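Long-range contact in pngf-ii (Elizabethkingia meningoseptica, PDB 4R4X), which probably removes N-linked glycans from glycoproteins as a bacterial peptide:N-glycosidase related to PNGase F: residues Y396-V408 and G507-A519. Numbering follows the deposited sequence. Where two conformers were deposited one is given.
Sequences YPTMFNSDKGVEV and GKHTIQVKIPQGA
The carbonyl oxygen of Val513 is approached by three groups from 396-408. Val406 N donates to Val513 O in the carbonyl plane at 3.0 Å, Gly405 CA adds a CA-H...O contact, and the edge of the Phe400 ring comes in with CE1 at 3.5 Å from Val513 O. Val406 N and O thus pair with Val513 O and N, and Val408 repeats the pattern with Ile511. In this region, which matches the C-terminal family of PNGase F, strand 406-412 is an outermost strand of a four-stranded antiparallel sheet, with 507-514 between it and 442-446. Before the strand, a type I turn from Ser402 to Gly405, with Ser402 OG accepting from Lys404 N in an ST turn, brings Asp403 over the extended chain of Lys514. There Lys514 NZ meets Asp403 OD2 on its syn side at 3.0 Å, a salt bridge.

In the loop before the strand, Phe400 lies between Ile515 and the selenomethionine Met399. Ile515 CD1 sits 3.9 Å from the ring centroid in a CH-pi contact, and Met399 CG covers the opposite face. Gln517 meets the ring at its edge, the amide plane nearly perpendicular to it. With CG anti to the backbone N (chi1 -178°), the Gln517 chain reaches the loop backbone: NE2 donates to Thr398 O (2.9 Å), while Gln517 OE1 accepts from Phe400 N (3.3 Å), the longer and more bent bond. Both donors stand above the acceptor's carbonyl plane. A water accepts from Ile515 N and lies 2.9 Å from Phe400 O, to which it can donate. Thr398 OG1 is hydrogen-bonded to Tyr284 OH.

The glutamine amide, using both donor and acceptor, joins the two chains beyond the last strand pair and should help to hold the loop backbone and limit its own rotation beside the buried phenylalanine.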
ATOM      1  N   TYR A 396      19.036 -24.880  -1.890  1.00 15.70           N
ATOM      2  CA  TYR A 396      17.941 -24.742  -0.934  1.00 17.32           C
ATOM      3  C   TYR A 396      18.485 -24.684   0.471  1.00 15.95           C
ATOM      4  O   TYR A 396      19.529 -25.256   0.733  1.00 14.61           O
ATOM      5  CB  TYR A 396      16.983 -25.912  -1.032  1.00 18.78           C
ATOM      6  CG  TYR A 396      16.199 -25.915  -2.295  1.00 20.36           C
ATOM      7  CD1 TYR A 396      16.693 -26.550  -3.431  1.00 23.12           C
ATOM      8  CD2 TYR A 396      14.967 -25.284  -2.371  1.00 22.70           C
ATOM      9  CE1 TYR A 396      15.977 -26.567  -4.599  1.00 24.70           C
ATOM     10  CE2 TYR A 396      14.236 -25.306  -3.537  1.00 23.80           C
ATOM     11  CZ  TYR A 396      14.754 -25.946  -4.643  1.00 25.29           C
ATOM     12  OH  TYR A 396      14.051 -25.960  -5.808  1.00 28.86           O
ATOM     13  N   PRO A 397      17.751 -24.025   1.384  1.00 15.27           N
ATOM     14  CA  PRO A 397      18.237 -23.844   2.742  1.00 15.67           C
ATOM     15  C   PRO A 397      18.026 -25.057   3.644  1.00 15.47           C
ATOM     16  O   PRO A 397      17.172 -25.063   4.525  1.00 15.03           O
ATOM     17  CB  PRO A 397      17.460 -22.602   3.220  1.00 15.74           C
ATOM     18  CG  PRO A 397      16.186 -22.647   2.447  1.00 15.49           C
ATOM     19  CD  PRO A 397      16.607 -23.140   1.095  1.00 15.42           C
ATOM     20  N   THR A 398      18.853 -26.072   3.416  1.00 16.04           N
ATOM     21  CA  THR A 398      18.838 -27.316   4.168  1.00 15.79           C
ATOM     22  C   THR A 398      19.849 -27.313   5.327  1.00 16.42           C
ATOM     23  O   THR A 398      20.204 -28.368   5.865  1.00 16.35           O
ATOM     24  CB  THR A 398      19.159 -28.466   3.211  1.00 16.52           C
ATOM     25  OG1 THR A 398      20.421 -28.198   2.542  1.00 14.60           O
ATOM     26  CG2 THR A 398      18.082 -28.583   2.173  1.00 16.52           C
HETATM   27  N   MSE A 399      20.277 -26.128   5.758  1.00 17.47           N
HETATM   28  CA  MSE A 399      21.367 -26.016   6.741  1.00 17.61           C
HETATM   29  C   MSE A 399      20.967 -26.329   8.158  1.00 16.74           C
HETATM   30  O   MSE A 399      21.817 -26.424   9.031  1.00 16.97           O
HETATM   31  CB  MSE A 399      22.001 -24.618   6.693  1.00 18.31           C
HETATM   32  CG  MSE A 399      21.148 -23.466   7.199  1.00 19.48           C
HETATM   33 SE   MSE A 399      19.985 -22.777   5.755  1.00 24.98          SE
HETATM   34  CE  MSE A 399      21.349 -21.958   4.593  1.00 21.21           C
ATOM     35  N   PHE A 400      19.681 -26.515   8.399  1.00 15.50           N
ATOM     36  CA  PHE A 400      19.183 -26.577   9.762  1.00 15.76           C
ATOM     37  C   PHE A 400      19.224 -27.973  10.361  1.00 16.60           C
ATOM     38  O   PHE A 400      18.862 -28.166  11.516  1.00 16.19           O
ATOM     39  CB  PHE A 400      17.810 -25.929   9.822  1.00 15.21           C
ATOM     40  CG  PHE A 400      17.864 -24.452   9.604  1.00 15.13           C
ATOM     41  CD1 PHE A 400      18.385 -23.623  10.587  1.00 14.88           C
ATOM     42  CD2 PHE A 400      17.418 -23.889   8.431  1.00 14.43           C
ATOM     43  CE1 PHE A 400      18.457 -22.267  10.396  1.00 15.27           C
ATOM     44  CE2 PHE A 400      17.471 -22.522   8.237  1.00 15.45           C
ATOM     45  CZ  PHE A 400      18.000 -21.706   9.216  1.00 15.21           C
ATOM     46  N   ASN A 401      19.744 -28.944   9.613  1.00 17.51           N
ATOM     47  CA  ASN A 401      20.067 -30.232  10.246  1.00 19.32           C
ATOM     48  C   ASN A 401      21.323 -30.197  11.127  1.00 20.73           C
ATOM     49  O   ASN A 401      21.597 -31.166  11.818  1.00 24.02           O
ATOM     50  CB  ASN A 401      20.125 -31.381   9.243  1.00 20.20           C
ATOM     51  CG  ASN A 401      21.334 -31.317   8.321  1.00 22.16           C
ATOM     52  OD1 ASN A 401      21.900 -32.361   7.961  1.00 26.54           O
ATOM     53  ND2 ASN A 401      21.724 -30.131   7.925  1.00 19.63           N
ATOM     54  N   SER A 402      22.076 -29.096  11.113  1.00 19.53           N
ATOM     55  CA  SER A 402      23.190 -28.919  12.041  1.00 20.22           C
ATOM     56  C   SER A 402      22.690 -28.057  13.177  1.00 20.80           C
ATOM     57  O   SER A 402      21.985 -27.078  12.933  1.00 19.36           O
ATOM     58  CB  SER A 402      24.369 -28.207  11.388  1.00 19.92           C
ATOM     59  OG  SER A 402      25.238 -27.656  12.372  1.00 20.30           O
ATOM     60  N   ASP A 403      23.111 -28.375  14.401  1.00 21.90           N
ATOM     61  CA  ASP A 403      22.795 -27.527  15.560  1.00 24.29           C
ATOM     62  C   ASP A 403      23.290 -26.080  15.391  1.00 23.19           C
ATOM     63  O   ASP A 403      22.738 -25.181  16.012  1.00 22.62           O
ATOM     64  CB  ASP A 403      23.363 -28.122  16.858  1.00 26.59           C
ATOM     65  CG  ASP A 403      22.945 -27.321  18.098  1.00 27.91           C
ATOM     66  OD1 ASP A 403      21.768 -27.392  18.501  1.00 30.31           O
ATOM     67  OD2 ASP A 403      23.780 -26.585  18.648  1.00 30.03           O
ATOM     68  N   LYS A 404      24.317 -25.850  14.565  1.00 20.75           N
ATOM     69  CA  LYS A 404      24.835 -24.492  14.350  1.00 20.68           C
ATOM     70  C   LYS A 404      23.838 -23.608  13.572  1.00 19.25           C
ATOM     71  O   LYS A 404      23.833 -22.392  13.725  1.00 18.53           O
ATOM     72  CB  LYS A 404      26.173 -24.508  13.606  1.00 23.05           C
ATOM     73  CG  LYS A 404      26.714 -23.110  13.326  1.00 26.77           C
ATOM     74  CD  LYS A 404      28.190 -23.087  12.923  1.00 31.24           C
ATOM     75  CE  LYS A 404      28.488 -21.927  11.971  1.00 33.40           C
ATOM     76  NZ  LYS A 404      29.945 -21.852  11.641  1.00 37.42           N
ATOM     77  N   GLY A 405      23.003 -24.223  12.743  1.00 17.64           N
ATOM     78  CA  GLY A 405      21.984 -23.484  11.998  1.00 17.07           C
ATOM     79  C   GLY A 405      22.617 -22.366  11.197  1.00 16.68           C
ATOM     80  O   GLY A 405      23.619 -22.586  10.489  1.00 16.63           O
ATOM     81  N   VAL A 406      22.042 -21.173  11.321  1.00 16.21           N
ATOM     82  CA  VAL A 406      22.567 -19.976  10.676  1.00 16.55           C
ATOM     83  C   VAL A 406      23.129 -19.076  11.781  1.00 16.43           C
ATOM     84  O   VAL A 406      22.428 -18.705  12.691  1.00 16.15           O
ATOM     85  CB  VAL A 406      21.473 -19.190   9.912  1.00 16.27           C
ATOM     86  CG1 VAL A 406      21.992 -17.812   9.549  1.00 16.82           C
ATOM     87  CG2 VAL A 406      21.058 -19.939   8.660  1.00 16.49           C
ATOM     88  N   GLU A 407      24.390 -18.717  11.672  1.00 17.57           N
ATOM     89  CA  GLU A 407      25.060 -17.931  12.700  1.00 19.04           C
ATOM     90  C   GLU A 407      25.772 -16.817  11.989  1.00 18.75           C
ATOM     91  O   GLU A 407      26.506 -17.072  11.022  1.00 18.83           O
ATOM     92  CB  GLU A 407      26.042 -18.815  13.476  1.00 22.63           C
ATOM     93  CG  GLU A 407      26.859 -18.077  14.520  1.00 27.54           C
ATOM     94  CD  GLU A 407      27.510 -19.038  15.508  1.00 31.31           C
ATOM     95  OE1 GLU A 407      27.446 -18.759  16.728  1.00 35.66           O
ATOM     96  OE2 GLU A 407      28.019 -20.087  15.061  1.00 31.55           O
ATOM     97  N   VAL A 408      25.522 -15.586  12.429  1.00 17.48           N
ATOM     98  CA  VAL A 408      26.076 -14.387  11.810  0.50 17.40           C
ATOM     99  C   VAL A 408      26.695 -13.481  12.890  1.00 17.82           C
ATOM    100  O   VAL A 408      26.096 -13.298  13.950  1.00 17.01           O
ATOM    101  CB  VAL A 408      24.958 -13.612  11.074  0.50 16.57           C
ATOM    102  CG1 VAL A 408      25.521 -12.526  10.176  0.50 16.12           C
ATOM    103  CG2 VAL A 408      24.093 -14.569  10.265  0.50 16.79           C
ATOM    104  N   GLY A 507      29.726  -2.401  19.217  1.00 17.96           N
ATOM    105  CA  GLY A 507      30.685  -3.501  19.253  1.00 18.35           C
ATOM    106  C   GLY A 507      30.139  -4.732  18.565  1.00 19.10           C
ATOM    107  O   GLY A 507      29.150  -4.661  17.835  1.00 18.38           O
ATOM    108  N   LYS A 508      30.793  -5.858  18.801  1.00 19.11           N
ATOM    109  CA  LYS A 508      30.521  -7.067  18.060  1.00 20.87           C
ATOM    110  C   LYS A 508      29.343  -7.797  18.666  1.00 18.92           C
ATOM    111  O   LYS A 508      29.217  -7.861  19.876  1.00 16.35           O
ATOM    112  CB  LYS A 508      31.739  -7.993  18.088  1.00 24.90           C
ATOM    113  CG  LYS A 508      32.835  -7.564  17.130  1.00 28.82           C
ATOM    114  CD  LYS A 508      33.536  -8.746  16.443  1.00 32.70           C
ATOM    115  CE  LYS A 508      33.934  -8.384  15.014  1.00 34.51           C
ATOM    116  NZ  LYS A 508      35.224  -8.980  14.591  1.00 37.64           N
ATOM    117  N   HIS A 509      28.508  -8.381  17.808  1.00 17.23           N
ATOM    118  CA  HIS A 509      27.391  -9.194  18.252  1.00 16.71           C
ATOM    119  C   HIS A 509      27.223 -10.371  17.320  1.00 16.30           C
ATOM    120  O   HIS A 509      27.720 -10.364  16.193  1.00 16.69           O
ATOM    121  CB  HIS A 509      26.104  -8.361  18.288  1.00 17.04           C
ATOM    122  CG  HIS A 509      26.112  -7.291  19.331  1.00 18.02           C
ATOM    123  ND1 HIS A 509      25.800  -7.534  20.655  1.00 19.54           N
ATOM    124  CD2 HIS A 509      26.402  -5.973  19.249  1.00 18.27           C
ATOM    125  CE1 HIS A 509      25.911  -6.416  21.345  1.00 19.35           C
ATOM    126  NE2 HIS A 509      26.281  -5.455  20.517  1.00 20.04           N
ATOM    127  N   THR A 510      26.549 -11.400  17.799  1.00 15.58           N
ATOM    128  CA  THR A 510      26.178 -12.546  16.980  0.50 14.38           C
ATOM    129  C   THR A 510      24.690 -12.838  17.090  1.00 15.02           C
ATOM    130  O   THR A 510      24.075 -12.688  18.163  1.00 14.12           O
ATOM    131  CB  THR A 510      26.929 -13.816  17.397  0.50 14.09           C
ATOM    132  OG1 THR A 510      26.538 -14.185  18.731  0.50 13.82           O
ATOM    133  CG2 THR A 510      28.438 -13.618  17.279  0.50 13.60           C
ATOM    134  N   ILE A 511      24.079 -13.214  15.986  1.00 14.99           N
ATOM    135  CA  ILE A 511      22.713 -13.699  16.052  1.00 15.83           C
ATOM    136  C   ILE A 511      22.753 -15.094  15.462  1.00 15.42           C
ATOM    137  O   ILE A 511      23.508 -15.354  14.519  1.00 16.20           O
ATOM    138  CB  ILE A 511      21.725 -12.781  15.331  1.00 16.96           C
ATOM    139  CG1 ILE A 511      21.487 -11.518  16.155  1.00 17.85           C
ATOM    140  CG2 ILE A 511      20.386 -13.494  15.127  1.00 17.47           C
ATOM    141  CD1 ILE A 511      20.751 -10.390  15.424  1.00 18.60           C
ATOM    142  N   GLN A 512      21.965 -15.994  16.033  1.00 15.23           N
ATOM    143  CA  GLN A 512      21.911 -17.364  15.560  1.00 14.54           C
ATOM    144  C   GLN A 512      20.479 -17.894  15.502  1.00 14.52           C
ATOM    145  O   GLN A 512      19.679 -17.592  16.372  1.00 14.45           O
ATOM    146  CB  GLN A 512      22.754 -18.251  16.450  1.00 15.20           C
ATOM    147  CG  GLN A 512      22.771 -19.703  15.990  1.00 16.03           C
ATOM    148  CD  GLN A 512      23.683 -20.556  16.832  1.00 16.95           C
ATOM    149  OE1 GLN A 512      24.367 -21.456  16.325  1.00 18.14           O
ATOM    150  NE2 GLN A 512      23.701 -20.282  18.112  1.00 16.12           N
ATOM    151  N   VAL A 513      20.173 -18.650  14.448  1.00 14.80           N
ATOM    152  CA  VAL A 513      18.877 -19.331  14.319  1.00 15.19           C
ATOM    153  C   VAL A 513      19.091 -20.820  14.260  1.00 15.03           C
ATOM    154  O   VAL A 513      19.901 -21.291  13.471  1.00 14.76           O
ATOM    155  CB  VAL A 513      18.121 -18.917  13.046  1.00 15.45           C
ATOM    156  CG1 VAL A 513      16.753 -19.601  12.966  1.00 16.15           C
ATOM    157  CG2 VAL A 513      17.973 -17.410  13.029  1.00 16.93           C
ATOM    158  N   LYS A 514      18.342 -21.547  15.087  1.00 14.82           N
ATOM    159  CA  LYS A 514      18.363 -22.999  15.114  1.00 14.45           C
ATOM    160  C   LYS A 514      16.923 -23.479  14.907  1.00 13.99           C
ATOM    161  O   LYS A 514      16.000 -22.909  15.488  1.00 13.05           O
ATOM    162  CB  LYS A 514      18.844 -23.521  16.469  1.00 15.17           C
ATOM    163  CG  LYS A 514      20.274 -23.154  16.843  1.00 16.80           C
ATOM    164  CD  LYS A 514      20.719 -23.909  18.091  1.00 17.84           C
ATOM    165  CE  LYS A 514      22.056 -23.409  18.604  1.00 19.00           C
ATOM    166  NZ  LYS A 514      22.419 -24.140  19.840  1.00 19.82           N
ATOM    167  N   ILE A 515      16.752 -24.512  14.078  1.00 13.31           N
ATOM    168  CA  ILE A 515      15.450 -25.139  13.788  1.00 13.10           C
ATOM    169  C   ILE A 515      15.699 -26.645  13.648  1.00 13.12           C
ATOM    170  O   ILE A 515      16.637 -27.026  12.936  1.00 13.50           O
ATOM    171  CB  ILE A 515      14.886 -24.607  12.440  1.00 13.41           C
ATOM    172  CG1 ILE A 515      14.795 -23.080  12.461  1.00 13.52           C
ATOM    173  CG2 ILE A 515      13.525 -25.188  12.122  1.00 13.62           C
ATOM    174  CD1 ILE A 515      14.483 -22.476  11.098  1.00 13.63           C
ATOM    175  N   PRO A 516      14.895 -27.510  14.312  1.00 14.01           N
ATOM    176  CA  PRO A 516      15.085 -28.965  14.213  1.00 14.47           C
ATOM    177  C   PRO A 516      14.506 -29.498  12.899  1.00 14.47           C
ATOM    178  O   PRO A 516      13.415 -30.083  12.864  1.00 14.06           O
ATOM    179  CB  PRO A 516      14.350 -29.519  15.439  1.00 15.11           C
ATOM    180  CG  PRO A 516      13.319 -28.503  15.735  1.00 14.73           C
ATOM    181  CD  PRO A 516      13.820 -27.175  15.253  1.00 14.12           C
ATOM    182  N   GLN A 517      15.271 -29.274  11.834  1.00 14.49           N
ATOM    183  CA  GLN A 517      14.856 -29.572  10.464  1.00 14.44           C
ATOM    184  C   GLN A 517      14.568 -31.047  10.334  1.00 14.68           C
ATOM    185  O   GLN A 517      15.287 -31.880  10.900  1.00 13.76           O
ATOM    186  CB  GLN A 517      15.968 -29.174   9.518  1.00 15.30           C
ATOM    187  CG  GLN A 517      15.702 -29.378   8.032  1.00 15.49           C
ATOM    188  CD  GLN A 517      16.845 -28.803   7.231  1.00 16.62           C
ATOM    189  OE1 GLN A 517      16.927 -27.585   7.038  1.00 16.94           O
ATOM    190  NE2 GLN A 517      17.736 -29.671   6.764  1.00 16.57           N
ATOM    191  N   GLY A 518      13.517 -31.379   9.602  1.00 14.04           N
ATOM    192  CA  GLY A 518      13.095 -32.775   9.479  1.00 15.39           C
ATOM    193  C   GLY A 518      14.022 -33.529   8.539  1.00 16.53           C
ATOM    194  O   GLY A 518      14.697 -32.917   7.697  1.00 16.76           O
ATOM    195  N   ALA A 519      14.042 -34.858   8.683  1.00 17.80           N
ATOM    196  CA  ALA A 519      14.902 -35.741   7.880  1.00 18.90           C
ATOM    197  C   ALA A 519      14.345 -35.886   6.464  1.00 20.09           C
ATOM    198  O   ALA A 519      13.131 -35.774   6.271  1.00 18.75           O
ATOM    199  CB  ALA A 519      14.998 -37.114   8.537  1.00 19.75           C
TER
HETATM  200  O   HOH W   1      19.278 -26.054  13.397  1.00 18.10           O